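Local atomic coordinates of uncharacterized protein (Bacillus thuringiensis serovar kurstaki, PDB entry 4XE7), a protein that probably polymerises into nucleotide-dependent, actin-like filaments that move plasmid DNA apart, as other ParM proteins do. Residues V75-N80 and H175-L180; A43-A48 and S88-V93; E144-P149 and K187-T192; E34-P39 and E68-L73; T17-A22 and K124-P129. All coordinates share one frame; numbering follows the deposited sequence.

Contact 1: V75-N80 and H175-L180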
# COMPACT_ATOMS: atom_id res chain seq x y z
N VAL A 75 21.29 -1.15 6.88
CA VAL A 75 21.11 -1.70 8.23
C VAL A 75 21.91 -2.96 8.50
O VAL A 75 22.29 -3.69 7.58
CB VAL A 75 19.62 -1.99 8.50
CG1 VAL A 75 18.82 -0.71 8.41
CG2 VAL A 75 19.09 -3.02 7.49
N ARG A 76 22.18 -3.18 9.78
CA ARG A 76 22.68 -4.46 10.25
C ARG A 76 21.58 -5.15 11.05
O ARG A 76 21.09 -4.61 12.05
CB ARG A 76 23.93 -4.27 11.12
CG ARG A 76 24.43 -5.54 11.73
CD ARG A 76 25.10 -6.41 10.68
NE ARG A 76 25.54 -7.68 11.25
CZ ARG A 76 26.68 -7.85 11.91
NH1 ARG A 76 27.51 -6.83 12.09
NH2 ARG A 76 26.99 -9.04 12.39
N ILE A 77 21.18 -6.34 10.62
CA ILE A 77 20.11 -7.07 11.28
C ILE A 77 20.60 -8.38 11.88
O ILE A 77 21.03 -9.29 11.17
CB ILE A 77 18.95 -7.36 10.33
CG1 ILE A 77 18.35 -6.03 9.86
CG2 ILE A 77 17.89 -8.25 11.01
CD1 ILE A 77 17.24 -6.17 8.82
N ILE A 78 20.54 -8.45 13.21
CA ILE A 78 20.87 -9.65 13.98
C ILE A 78 19.62 -10.42 14.40
O ILE A 78 18.87 -9.96 15.26
CB ILE A 78 21.67 -9.30 15.25
CG1 ILE A 78 22.77 -8.29 14.91
CG2 ILE A 78 22.23 -10.56 15.91
CD1 ILE A 78 23.80 -8.82 13.97
N SER A 79 19.41 -11.58 13.80
CA SER A 79 18.20 -12.36 14.03
C SER A 79 18.44 -13.84 13.74
O SER A 79 19.10 -14.18 12.76
CB SER A 79 17.05 -11.82 13.15
OG SER A 79 15.93 -12.69 13.15
N ASN A 80 17.88 -14.72 14.57
CA ASN A 80 17.94 -16.16 14.29
C ASN A 80 16.96 -16.60 13.20
O ASN A 80 17.01 -17.74 12.74
CB ASN A 80 17.70 -16.97 15.57
CG ASN A 80 18.80 -16.75 16.60
OD1 ASN A 80 19.96 -16.52 16.25
ND2 ASN A 80 18.43 -16.81 17.87
N HIS A 175 15.43 -9.76 17.99
CA HIS A 175 16.05 -9.28 16.75
C HIS A 175 16.54 -7.85 16.94
O HIS A 175 15.82 -7.01 17.47
CB HIS A 175 15.05 -9.32 15.58
CG HIS A 175 14.13 -10.50 15.63
ND1 HIS A 175 14.38 -11.67 14.94
CD2 HIS A 175 12.96 -10.69 16.26
CE1 HIS A 175 13.41 -12.52 15.16
NE2 HIS A 175 12.52 -11.96 15.97
N THR A 176 17.76 -7.56 16.51
CA THR A 176 18.20 -6.17 16.52
C THR A 176 18.39 -5.64 15.11
O THR A 176 18.87 -6.34 14.21
CB THR A 176 19.52 -5.99 17.29
OG1 THR A 176 20.59 -6.61 16.56
CG2 THR A 176 19.40 -6.61 18.68
N VAL A 177 17.99 -4.39 14.92
CA VAL A 177 18.22 -3.67 13.69
C VAL A 177 19.04 -2.42 13.98
O VAL A 177 18.60 -1.54 14.73
CB VAL A 177 16.90 -3.25 13.00
CG1 VAL A 177 17.21 -2.59 11.66
CG2 VAL A 177 15.96 -4.45 12.83
N GLU A 178 20.23 -2.34 13.41
CA GLU A 178 21.07 -1.17 13.62
C GLU A 178 21.16 -0.35 12.35
O GLU A 178 21.53 -0.87 11.30
CB GLU A 178 22.47 -1.57 14.09
CG GLU A 178 23.37 -0.37 14.31
CD GLU A 178 24.80 -0.76 14.65
OE1 GLU A 178 25.08 -1.96 14.84
OE2 GLU A 178 25.64 0.16 14.72
N PHE A 179 20.78 0.91 12.44
CA PHE A 179 20.85 1.80 11.29
C PHE A 179 22.29 2.33 11.14
O PHE A 179 22.86 2.89 12.09
CB PHE A 179 19.86 2.97 11.43
CG PHE A 179 18.40 2.55 11.42
CD1 PHE A 179 17.71 2.34 12.61
CD2 PHE A 179 17.71 2.41 10.22
CE1 PHE A 179 16.36 1.98 12.60
CE2 PHE A 179 16.36 2.05 10.20
CZ PHE A 179 15.68 1.84 11.40
N LEU A 180 22.88 2.15 9.96
CA LEU A 180 24.27 2.52 9.73
C LEU A 180 24.37 3.83 8.94
O LEU A 180 25.46 4.39 8.76
CB LEU A 180 24.99 1.39 8.99
CG LEU A 180 25.06 0.07 9.77
CD1 LEU A 180 25.61 -1.04 8.91
CD2 LEU A 180 25.90 0.25 11.01
O HOH W 1 21.70 -5.09 14.70
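Val75 pairs with Phe179 in an antiparallel, non-hydrogen-bonded pair, the two strands running at 168° to each other within the large mixed sheet of this actin-like fold. Its CG1, anti to the carbonyl carbon, reaches the Phe179 ring obliquely, 3.8 Å from CD2, while CB rests against a methyl of Val177. Arg76 and Glu178 form a hydrogen-bonded pair: Arg76 N to Glu178 O and Glu178 N to Arg76 O both measure 2.8 Å and are nearly straight. The Arg76 side chain then bends away, its NE bonding Arg87 O. Ile77 turns to the same face as Val75; its CG1 lies 4.0 Å from Val177 CG1, the two side chains pointing together at helix 123-140, where they touch Thr132 and Ala135. Ile78 falls on the other face, paired with Thr176 through two backbone hydrogen bonds. Thr176 OG1 sits between its own backbone N and carbonyl carbon (chi1 69°), which brings it alongside Ile78, 3.2 Å from CB. The same hydroxyl holds a water at 2.6 Å, and that water donates to Arg76 O. Ser79 returns to the buried face beside Phe131. With OG anti to the backbone N, its hydroxyl comes near the plane of the His175 ring at the edge and hydrogen-bonds ND1 at 2.6 Å, while Ser81 N also bonds OG and His175 NE2 bonds Leu171 O.

Contact 2: A43-A48 and S88-V93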
# COMPACT_ATOMS: atom_id res chain seq x y z
N ALA A 43 20.26 -5.63 -0.98
CA ALA A 43 21.59 -5.69 -1.60
C ALA A 43 22.65 -5.73 -0.50
O ALA A 43 22.56 -4.96 0.46
CB ALA A 43 21.81 -4.50 -2.55
N GLU A 44 23.64 -6.61 -0.64
CA GLU A 44 24.72 -6.71 0.35
C GLU A 44 25.45 -5.37 0.49
O GLU A 44 25.70 -4.68 -0.50
CB GLU A 44 25.71 -7.84 -0.03
CG GLU A 44 25.13 -9.27 0.06
CD GLU A 44 26.20 -10.37 -0.02
OE1 GLU A 44 27.41 -10.05 0.03
OE2 GLU A 44 25.83 -11.56 -0.10
N ALA A 45 25.78 -5.00 1.72
CA ALA A 45 26.32 -3.67 2.02
C ALA A 45 27.58 -3.74 2.86
O ALA A 45 27.78 -4.73 3.57
CB ALA A 45 25.26 -2.81 2.73
N PRO A 46 28.44 -2.70 2.79
CA PRO A 46 29.62 -2.60 3.65
C PRO A 46 29.24 -2.56 5.12
O PRO A 46 28.13 -2.13 5.47
CB PRO A 46 30.26 -1.26 3.23
CG PRO A 46 29.69 -0.94 1.91
CD PRO A 46 28.34 -1.57 1.84
N PRO A 47 30.15 -3.02 5.99
CA PRO A 47 29.87 -3.10 7.43
C PRO A 47 29.65 -1.72 8.07
O PRO A 47 28.92 -1.60 9.05
CB PRO A 47 31.12 -3.78 8.00
CG PRO A 47 32.18 -3.61 6.96
CD PRO A 47 31.46 -3.59 5.64
N ALA A 48 30.28 -0.70 7.51
CA ALA A 48 30.11 0.67 7.99
C ALA A 48 29.74 1.56 6.82
O ALA A 48 29.91 1.18 5.66
CB ALA A 48 31.39 1.17 8.67
N SER A 88 25.41 -11.99 9.40
CA SER A 88 26.76 -11.43 9.58
C SER A 88 27.00 -10.11 8.83
O SER A 88 27.90 -9.35 9.18
CB SER A 88 27.82 -12.44 9.11
OG SER A 88 28.00 -12.31 7.71
N ARG A 89 26.18 -9.86 7.80
CA ARG A 89 26.36 -8.77 6.85
C ARG A 89 25.38 -7.64 7.05
O ARG A 89 24.25 -7.86 7.51
CB ARG A 89 26.18 -9.26 5.42
CG ARG A 89 27.10 -10.33 5.04
CD ARG A 89 26.71 -10.94 3.71
NE ARG A 89 27.72 -11.92 3.37
CZ ARG A 89 28.93 -11.59 2.95
NH1 ARG A 89 29.26 -10.31 2.80
NH2 ARG A 89 29.81 -12.54 2.67
N ALA A 90 25.79 -6.45 6.63
CA ALA A 90 24.87 -5.34 6.55
C ALA A 90 24.18 -5.33 5.18
O ALA A 90 24.65 -5.97 4.23
CB ALA A 90 25.61 -4.03 6.80
N TRP A 91 23.05 -4.62 5.09
CA TRP A 91 22.19 -4.64 3.92
C TRP A 91 21.71 -3.26 3.51
O TRP A 91 21.42 -2.41 4.36
CB TRP A 91 20.97 -5.54 4.17
CG TRP A 91 21.35 -6.97 4.33
CD1 TRP A 91 21.65 -7.60 5.50
CD2 TRP A 91 21.54 -7.93 3.29
NE1 TRP A 91 22.02 -8.90 5.26
CE2 TRP A 91 21.95 -9.13 3.91
CE3 TRP A 91 21.41 -7.90 1.90
CZ2 TRP A 91 22.22 -10.29 3.18
CZ3 TRP A 91 21.68 -9.05 1.17
CH2 TRP A 91 22.08 -10.24 1.82
N TYR A 92 21.62 -3.06 2.20
CA TYR A 92 20.85 -1.98 1.62
C TYR A 92 19.45 -2.50 1.43
O TYR A 92 19.27 -3.63 0.95
CB TYR A 92 21.45 -1.53 0.28
CG TYR A 92 22.82 -0.91 0.39
CD1 TYR A 92 23.11 0.00 1.39
CD2 TYR A 92 23.82 -1.22 -0.53
CE1 TYR A 92 24.35 0.58 1.48
CE2 TYR A 92 25.07 -0.65 -0.45
CZ TYR A 92 25.32 0.26 0.56
OH TYR A 92 26.56 0.85 0.66
N VAL A 93 18.45 -1.72 1.81
CA VAL A 93 17.07 -2.20 1.78
C VAL A 93 16.14 -1.20 1.11
O VAL A 93 16.21 -0.01 1.39
CB VAL A 93 16.54 -2.48 3.21
CG1 VAL A 93 15.19 -3.23 3.16
CG2 VAL A 93 17.55 -3.28 4.01
O HOH W 2 28.50 -5.78 5.89
O HOH W 3 28.01 -7.48 2.74
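Ala43 and Tyr92 make the regular part of this antiparallel pairing, in the mixed sheet of the actin-like domain, through two backbone hydrogen bonds. Tyr92 N to Ala43 O is the shorter at 2.7 Å; Ala43 N to Tyr92 O is longer and more bent. The axes of strands 43-45 and 90-93 run at 134°, well short of antiparallel, and the ladder breaks down toward Pro46: Ala45 N still bonds Ala90 O at 2.9 Å, but from 45° above the carbonyl plane. Two waters mend the frayed end, both donating to Ala45 O, one accepting from Ala90 N and the other from Arg89 NH1. Among the aromatic contacts, Ala45 CB stands 3.6 Å from the Tyr92 ring centroid and only 4° off its normal, a CH-pi contact centred on the face. Pro46 crosses the same side chain at about a right angle, with CD 3.2 Å from Tyr92 OH. The Glu44 aliphatic chain runs beside the Trp91 indole, CG 3.6 Å from CZ3. The charged contact lacks direction: Glu44 OE1 lies over one guanidinium face of Arg89, 3.3 Å from NH1, without an N-H aimed at it, while Arg89 NE makes a salt bridge with Asp85. Strand 90-93 lies between strands 33-45 and 73-79; Val75 of the latter bonds the Trp91 backbone. Trp91 NE1 reaches Ala86 O, and the indole packs on Lys124 and Ile128 of helix 123-140.

Contact 3: E144-P149 and K187-T192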
# COMPACT_ATOMS: atom_id res chain seq x y z
N GLU A 144 13.47 2.47 21.48
CA GLU A 144 14.60 1.66 21.04
C GLU A 144 14.47 0.20 21.49
O GLU A 144 15.24 -0.65 21.06
CB GLU A 144 15.91 2.27 21.54
CG GLU A 144 16.60 3.13 20.50
CD GLU A 144 17.77 3.92 21.06
OE1 GLU A 144 18.22 4.87 20.38
OE2 GLU A 144 18.23 3.59 22.17
N GLU A 145 13.50 -0.07 22.35
CA GLU A 145 13.14 -1.44 22.70
C GLU A 145 11.65 -1.58 22.50
O GLU A 145 10.88 -0.82 23.08
CB GLU A 145 13.48 -1.80 24.16
CG GLU A 145 14.95 -2.00 24.47
CD GLU A 145 15.17 -2.55 25.87
OE1 GLU A 145 16.11 -3.34 26.06
OE2 GLU A 145 14.40 -2.19 26.79
N VAL A 146 11.25 -2.54 21.68
CA VAL A 146 9.83 -2.78 21.51
C VAL A 146 9.50 -4.26 21.55
O VAL A 146 10.18 -5.09 20.93
CB VAL A 146 9.30 -2.20 20.18
CG1 VAL A 146 9.22 -0.67 20.27
CG2 VAL A 146 10.17 -2.64 19.01
N SER A 147 8.48 -4.58 22.31
CA SER A 147 7.78 -5.84 22.15
C SER A 147 6.85 -5.67 20.96
O SER A 147 6.11 -4.69 20.88
CB SER A 147 7.01 -6.21 23.41
OG SER A 147 6.15 -7.29 23.15
N VAL A 148 6.90 -6.61 20.02
CA VAL A 148 6.10 -6.54 18.79
C VAL A 148 5.19 -7.77 18.64
O VAL A 148 5.62 -8.81 18.14
CB VAL A 148 7.00 -6.45 17.54
CG1 VAL A 148 6.17 -6.40 16.26
CG2 VAL A 148 7.91 -5.25 17.64
N PRO A 149 3.93 -7.66 19.09
CA PRO A 149 3.02 -8.78 18.83
C PRO A 149 2.73 -8.89 17.34
O PRO A 149 2.22 -7.94 16.73
CB PRO A 149 1.76 -8.42 19.63
CG PRO A 149 1.80 -6.91 19.75
CD PRO A 149 3.28 -6.54 19.80
N LYS A 187 21.29 4.50 15.65
CA LYS A 187 20.25 3.89 16.47
C LYS A 187 20.18 2.39 16.27
O LYS A 187 20.26 1.90 15.14
CB LYS A 187 18.88 4.52 16.17
CG LYS A 187 18.64 5.84 16.90
CD LYS A 187 17.27 6.40 16.59
CE LYS A 187 17.11 7.81 17.16
NZ LYS A 187 17.19 7.82 18.64
N LYS A 188 20.01 1.68 17.37
CA LYS A 188 19.86 0.23 17.35
C LYS A 188 18.53 -0.15 18.00
O LYS A 188 18.31 0.13 19.17
CB LYS A 188 21.02 -0.42 18.09
CG LYS A 188 21.06 -1.93 18.01
CD LYS A 188 22.48 -2.44 18.22
CE LYS A 188 22.52 -3.95 18.34
NZ LYS A 188 23.91 -4.46 18.54
N ILE A 189 17.63 -0.77 17.24
CA ILE A 189 16.32 -1.11 17.80
C ILE A 189 16.26 -2.58 18.20
O ILE A 189 16.56 -3.47 17.41
CB ILE A 189 15.18 -0.76 16.80
CG1 ILE A 189 14.86 0.74 16.84
CG2 ILE A 189 13.89 -1.43 17.23
CD1 ILE A 189 15.85 1.64 16.18
N LYS A 190 15.86 -2.83 19.43
CA LYS A 190 15.72 -4.19 19.92
C LYS A 190 14.27 -4.64 19.85
O LYS A 190 13.39 -4.08 20.50
CB LYS A 190 16.26 -4.28 21.35
CG LYS A 190 16.15 -5.65 21.97
CD LYS A 190 16.87 -5.67 23.31
CE LYS A 190 16.39 -6.82 24.19
NZ LYS A 190 17.17 -6.88 25.45
N ILE A 191 14.03 -5.68 19.05
CA ILE A 191 12.67 -6.15 18.78
C ILE A 191 12.45 -7.51 19.41
O ILE A 191 13.19 -8.46 19.13
CB ILE A 191 12.41 -6.26 17.26
CG1 ILE A 191 12.45 -4.88 16.60
CG2 ILE A 191 11.08 -7.01 16.97
CD1 ILE A 191 12.67 -4.93 15.07
N THR A 192 11.45 -7.60 20.26
CA THR A 192 11.10 -8.88 20.83
C THR A 192 9.70 -9.29 20.40
O THR A 192 8.74 -8.56 20.59
CB THR A 192 11.18 -8.85 22.36
OG1 THR A 192 12.46 -8.35 22.76
CG2 THR A 192 10.96 -10.25 22.94
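Val146 and Ile191 lie side by side at the tight centre of a parallel strand pair, the short axes inclined by only 17°. Four backbone hydrogen bonds alternate across it in the zigzag of parallel strands: Lys190 N to Glu144 O, Val146 N to Lys190 O, Thr192 N to Val146 O and Val148 N to Thr192 O. They span 2.7 to 2.9 Å, and the first is almost perfectly straight, at 177° at the hydrogen. On the buried face Val146 CG2 comes within 4.0 Å of Ile191 CG1, and Val148 crosses the same isoleucine obliquely; its CG2, the branch anti to the carbonyl carbon, lies 3.7 Å from Ile191 CG2. Met134 and Ala138 of helix 123-140 close over these side chains. The solvent side is much looser. Glu145 and Lys190 run alongside each other on the other face, and their charges meet loosely, in a long salt bridge, Glu145 OE1 to Lys190 NZ 3.7 Å; the same ammonium has a second, weak ion pair with Glu174. Beyond the sheet end, Glu144 and Lys187 cross at about a right angle, and the lysine chain, bent at its last torsion (chi4 -64°), places NZ 3.6 Å from Glu144 OE1. The pair is amphipathic, hydrocarbon inward against helix 123-140 and charged side chains outward. Strand 145-154 is the outermost strand of the mixed sheet, parallel to 188-200, which itself pairs antiparallel with strand 173-179, an arrangement consistent with an actin-like domain.

Contact 4: E34-P39 and E68-L73; sequences ESFAIP and EDIELL
The Phe36 ring is approached obliquely by Ile70, whose CG2 lies 4.1 Å from CD2 and slightly farther from CE2; at the edge of the ring, in its plane, comes CG1 of Ile38 from the same strand. Ile70 spreads its two branches over separate targets. Its CG2, anti to the carbonyl carbon, takes the ring, whereas CD1 comes to 3.3 Å from the backbone oxygen Ala37 O, a close approach of a methyl to a carbonyl. Ile38 adds a second apolar pair, its CD1 lying 3.9 Å from Leu73 CD1 where the two side chains cross obliquely, and CG2 also reaches that leucine methyl. The nearest CA atoms, those of Ile38 and Ile70, are 7.3 Å apart, so side chains rather than backbone ladders join the segments, and no direct hydrogen bond is found between them. The charges of the two sides meet through a third party: Glu34 OE2 and Asp69 OD1 each make a salt bridge to the guanidinium of Arg140, on helix 123-140, while Asp69 OD2 is held by Tyr184 OH. The 3-10 turn 68-70 packs on strand 33-45 through Ile70, just before the chain enters strand 73-79 of the same mixed sheet of the actin-like domain. Strand 21-27 pairs with 33-45 through Phe36 and Ile38, and helix 123-140 packs on Phe36 through Val136 and on Leu73 through Thr132.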
# COMPACT_ATOMS: atom_id res chain seq x y z
N GLU A 34 -0.59 4.85 11.08
CA GLU A 34 0.46 5.36 10.20
C GLU A 34 0.99 4.22 9.32
O GLU A 34 1.21 3.11 9.80
CB GLU A 34 1.58 5.98 11.05
CG GLU A 34 2.61 6.75 10.27
CD GLU A 34 3.41 7.71 11.15
OE1 GLU A 34 2.80 8.38 12.00
OE2 GLU A 34 4.65 7.77 11.01
N SER A 35 1.16 4.48 8.03
CA SER A 35 1.55 3.43 7.09
C SER A 35 2.64 3.87 6.13
O SER A 35 2.69 5.04 5.71
CB SER A 35 0.35 2.96 6.26
OG SER A 35 -0.66 2.43 7.08
N PHE A 36 3.51 2.91 5.80
CA PHE A 36 4.45 3.08 4.69
C PHE A 36 4.77 1.72 4.07
O PHE A 36 4.41 0.66 4.60
CB PHE A 36 5.72 3.80 5.14
CG PHE A 36 6.49 3.09 6.22
CD1 PHE A 36 6.27 3.40 7.56
CD2 PHE A 36 7.44 2.12 5.91
CE1 PHE A 36 6.98 2.75 8.56
CE2 PHE A 36 8.17 1.47 6.91
CZ PHE A 36 7.92 1.78 8.24
N ALA A 37 5.45 1.77 2.93
CA ALA A 37 5.83 0.58 2.19
C ALA A 37 7.33 0.58 1.93
O ALA A 37 7.91 1.60 1.57
CB ALA A 37 5.09 0.51 0.88
N ILE A 38 7.96 -0.58 2.10
CA ILE A 38 9.36 -0.74 1.73
C ILE A 38 9.43 -1.74 0.59
O ILE A 38 9.01 -2.88 0.74
CB ILE A 38 10.21 -1.21 2.92
CG1 ILE A 38 10.12 -0.20 4.07
CG2 ILE A 38 11.67 -1.38 2.50
CD1 ILE A 38 11.00 -0.53 5.30
N PRO A 39 9.96 -1.32 -0.57
CA PRO A 39 10.03 -2.28 -1.68
C PRO A 39 10.90 -3.49 -1.31
O PRO A 39 11.92 -3.38 -0.59
CB PRO A 39 10.65 -1.47 -2.83
CG PRO A 39 10.51 -0.02 -2.42
CD PRO A 39 10.53 -0.00 -0.93
N GLU A 68 10.80 10.23 4.17
CA GLU A 68 12.19 10.41 3.80
C GLU A 68 13.04 9.40 4.55
O GLU A 68 14.14 9.06 4.10
CB GLU A 68 12.67 11.84 4.09
CG GLU A 68 12.00 12.89 3.21
CD GLU A 68 12.47 14.31 3.52
OE1 GLU A 68 12.33 14.74 4.68
OE2 GLU A 68 12.95 14.99 2.59
N ASP A 69 12.53 8.89 5.66
CA ASP A 69 13.35 8.02 6.48
C ASP A 69 13.53 6.61 5.90
O ASP A 69 14.30 5.82 6.44
CB ASP A 69 12.81 7.93 7.91
CG ASP A 69 11.37 7.42 7.98
OD1 ASP A 69 10.73 7.21 6.93
OD2 ASP A 69 10.89 7.25 9.11
N ILE A 70 12.84 6.30 4.80
CA ILE A 70 13.06 5.00 4.17
C ILE A 70 13.77 5.11 2.83
O ILE A 70 14.01 4.10 2.16
CB ILE A 70 11.75 4.24 3.96
CG1 ILE A 70 10.84 5.02 3.01
CG2 ILE A 70 11.08 3.98 5.31
CD1 ILE A 70 9.68 4.22 2.50
N GLU A 71 14.14 6.34 2.45
CA GLU A 71 14.90 6.59 1.22
C GLU A 71 16.31 6.01 1.31
O GLU A 71 16.90 5.58 0.31
CB GLU A 71 14.98 8.10 0.94
CG GLU A 71 13.62 8.75 0.67
CD GLU A 71 13.70 10.26 0.45
OE1 GLU A 71 14.83 10.81 0.42
OE2 GLU A 71 12.63 10.89 0.32
N LEU A 72 16.84 5.97 2.52
CA LEU A 72 18.19 5.46 2.71
C LEU A 72 18.22 4.46 3.85
O LEU A 72 18.39 4.82 5.01
CB LEU A 72 19.15 6.62 2.98
CG LEU A 72 20.61 6.45 2.56
CD1 LEU A 72 21.34 7.77 2.77
CD2 LEU A 72 21.29 5.34 3.34
N LEU A 73 18.07 3.18 3.51
CA LEU A 73 18.09 2.13 4.52
C LEU A 73 19.33 1.27 4.36
O LEU A 73 19.45 0.49 3.41
CB LEU A 73 16.83 1.26 4.44
CG LEU A 73 15.54 2.02 4.76
CD1 LEU A 73 14.33 1.19 4.41
CD2 LEU A 73 15.50 2.46 6.23

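Contact 5: T17-A22 and K124-P129; sequences TGNIKA and KLHLIP
Thr17 and Ala22 bracket a tight turn that faces His126 and Pro129 on a helix. The turn links strand 13-17 to strand 21-27 and is closed by Gly18 N donating to Lys21 O at 3.0 Å. Opposite it, segment 124-129 is helical, with Ile128 N bonded to Lys124 O, and kinks at Pro129, whose N has no bond to the turn before. The backbones stay apart, CA to CA 6.2 Å between Ala22 and Pro129 and more between Thr17 and His126. Side chains and one water fill the gap. His126 sets its CG anti to the carbonyl carbon (chi1 -62°), and its ring meets Thr17 and Gly18. Water 4 lies in the ring plane at the edge, hydrogen-bonded to ND1 at 2.6 Å, and donates to Gly18 O at 2.7 Å, so it bridges ring and backbone where ND1 and Gly18 O are themselves 3.8 Å apart. Thr17 CG2 meets the ring obliquely, 3.9 Å from ND1. Asn19, a poorly ordered residue, brings OD1 near CE1 and has a weak hydrogen bond to Lys117 NZ. At the other end Ala22 CB packs on Pro129 CB at 3.8 Å, a purely apolar touch. Helix 123-140 thus meets the turn through His126 and Pro129. In sequence and position, the Thr17-Gly18-Asn19 turn is consistent with the first phosphate-binding loop of the actin superfamily, which in relatives faces the nucleotide phosphates; this apo structure has none bound.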
# COMPACT_ATOMS: atom_id res chain seq x y z
N THR A 17 3.22 -8.72 4.12
CA THR A 17 4.35 -9.17 3.33
C THR A 17 3.93 -9.53 1.90
O THR A 17 3.45 -10.63 1.66
CB THR A 17 5.02 -10.41 3.99
OG1 THR A 17 5.43 -10.07 5.32
CG2 THR A 17 6.21 -10.89 3.19
N GLY A 18 4.11 -8.59 0.97
CA GLY A 18 3.90 -8.86 -0.44
C GLY A 18 5.20 -9.16 -1.20
O GLY A 18 6.30 -8.99 -0.67
N ASN A 19 5.07 -9.61 -2.44
CA ASN A 19 6.24 -9.91 -3.26
C ASN A 19 6.95 -8.68 -3.80
O ASN A 19 8.13 -8.71 -4.12
CB ASN A 19 5.84 -10.80 -4.44
CG ASN A 19 5.52 -12.21 -4.01
OD1 ASN A 19 6.35 -12.89 -3.41
ND2 ASN A 19 4.30 -12.65 -4.31
N ILE A 20 6.21 -7.59 -3.92
CA ILE A 20 6.77 -6.36 -4.46
C ILE A 20 7.16 -5.43 -3.32
O ILE A 20 8.16 -4.74 -3.39
CB ILE A 20 5.78 -5.63 -5.41
CG1 ILE A 20 5.30 -6.57 -6.51
CG2 ILE A 20 6.42 -4.37 -6.01
CD1 ILE A 20 6.43 -7.09 -7.37
N LYS A 21 6.34 -5.43 -2.28
CA LYS A 21 6.48 -4.46 -1.20
C LYS A 21 6.27 -5.08 0.17
O LYS A 21 5.50 -6.02 0.34
CB LYS A 21 5.47 -3.30 -1.38
CG LYS A 21 5.73 -2.40 -2.57
CD LYS A 21 4.75 -1.23 -2.59
CE LYS A 21 4.87 -0.42 -3.87
NZ LYS A 21 3.72 0.52 -4.04
N ALA A 22 6.99 -4.56 1.15
CA ALA A 22 6.68 -4.83 2.53
C ALA A 22 5.84 -3.66 2.99
O ALA A 22 6.27 -2.51 2.87
CB ALA A 22 7.95 -4.97 3.37
N LYS A 124 15.26 -14.53 3.40
CA LYS A 124 15.94 -13.29 3.72
C LYS A 124 15.41 -12.12 2.88
O LYS A 124 15.37 -10.99 3.36
CB LYS A 124 17.46 -13.43 3.59
CG LYS A 124 18.05 -13.21 2.20
CD LYS A 124 19.58 -13.39 2.26
CE LYS A 124 20.21 -13.24 0.89
NZ LYS A 124 19.70 -14.25 -0.09
N LEU A 125 14.97 -12.38 1.64
CA LEU A 125 14.37 -11.33 0.81
C LEU A 125 13.19 -10.64 1.51
O LEU A 125 12.96 -9.45 1.31
CB LEU A 125 13.86 -11.89 -0.52
CG LEU A 125 14.82 -12.59 -1.48
CD1 LEU A 125 14.06 -13.15 -2.69
CD2 LEU A 125 15.92 -11.62 -1.92
N HIS A 126 12.45 -11.41 2.30
CA HIS A 126 11.21 -10.91 2.89
C HIS A 126 11.37 -10.56 4.36
O HIS A 126 10.72 -9.65 4.84
CB HIS A 126 10.09 -11.94 2.68
CG HIS A 126 9.79 -12.18 1.23
ND1 HIS A 126 9.03 -11.30 0.47
CD2 HIS A 126 10.20 -13.15 0.38
CE1 HIS A 126 8.97 -11.74 -0.77
NE2 HIS A 126 9.68 -12.85 -0.86
N LEU A 127 12.26 -11.26 5.07
CA LEU A 127 12.48 -10.94 6.48
C LEU A 127 13.20 -9.61 6.67
O LEU A 127 12.85 -8.82 7.57
CB LEU A 127 13.28 -12.04 7.17
CG LEU A 127 12.53 -13.36 7.35
CD1 LEU A 127 13.47 -14.44 7.86
CD2 LEU A 127 11.34 -13.18 8.29
N ILE A 128 14.21 -9.35 5.84
CA ILE A 128 14.99 -8.13 6.01
C ILE A 128 14.11 -6.87 5.85
O ILE A 128 14.14 -5.99 6.71
CB ILE A 128 16.20 -8.12 5.07
CG1 ILE A 128 17.25 -9.12 5.60
CG2 ILE A 128 16.78 -6.71 4.97
CD1 ILE A 128 18.45 -9.38 4.69
N PRO A 129 13.28 -6.79 4.79
CA PRO A 129 12.39 -5.63 4.74
C PRO A 129 11.33 -5.61 5.85
O PRO A 129 10.98 -4.53 6.32
CB PRO A 129 11.72 -5.75 3.37
CG PRO A 129 12.75 -6.52 2.56
CD PRO A 129 13.27 -7.53 3.52
O HOH W 4 8.10 -9.06 1.29

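All five contacts reach one sheet; contacts 1, 2 and 3 pair its strands directly through backbone ladders, antiparallel in contacts 1 and 2, parallel in contact 3. Val75 to Trp91 links contact 1 to contact 2, and His175 to Ile191 and Val177 to Ile189 link it to contact 3. Contacts 4 and 5 lie nearer the chain centre and have no ladder of their own; contact 4 is the buried one and is apolar, whereas contact 5 is part apolar and part water-bridged. They meet where Ile38 O bonds Ala22 N. Helix 123-140 touches contacts 1 to 4 and is one partner of contact 5. Charged pairs appear toward the solvent in contacts 2 and 3, while the polar Ser79 and His175 of contact 1 are buried.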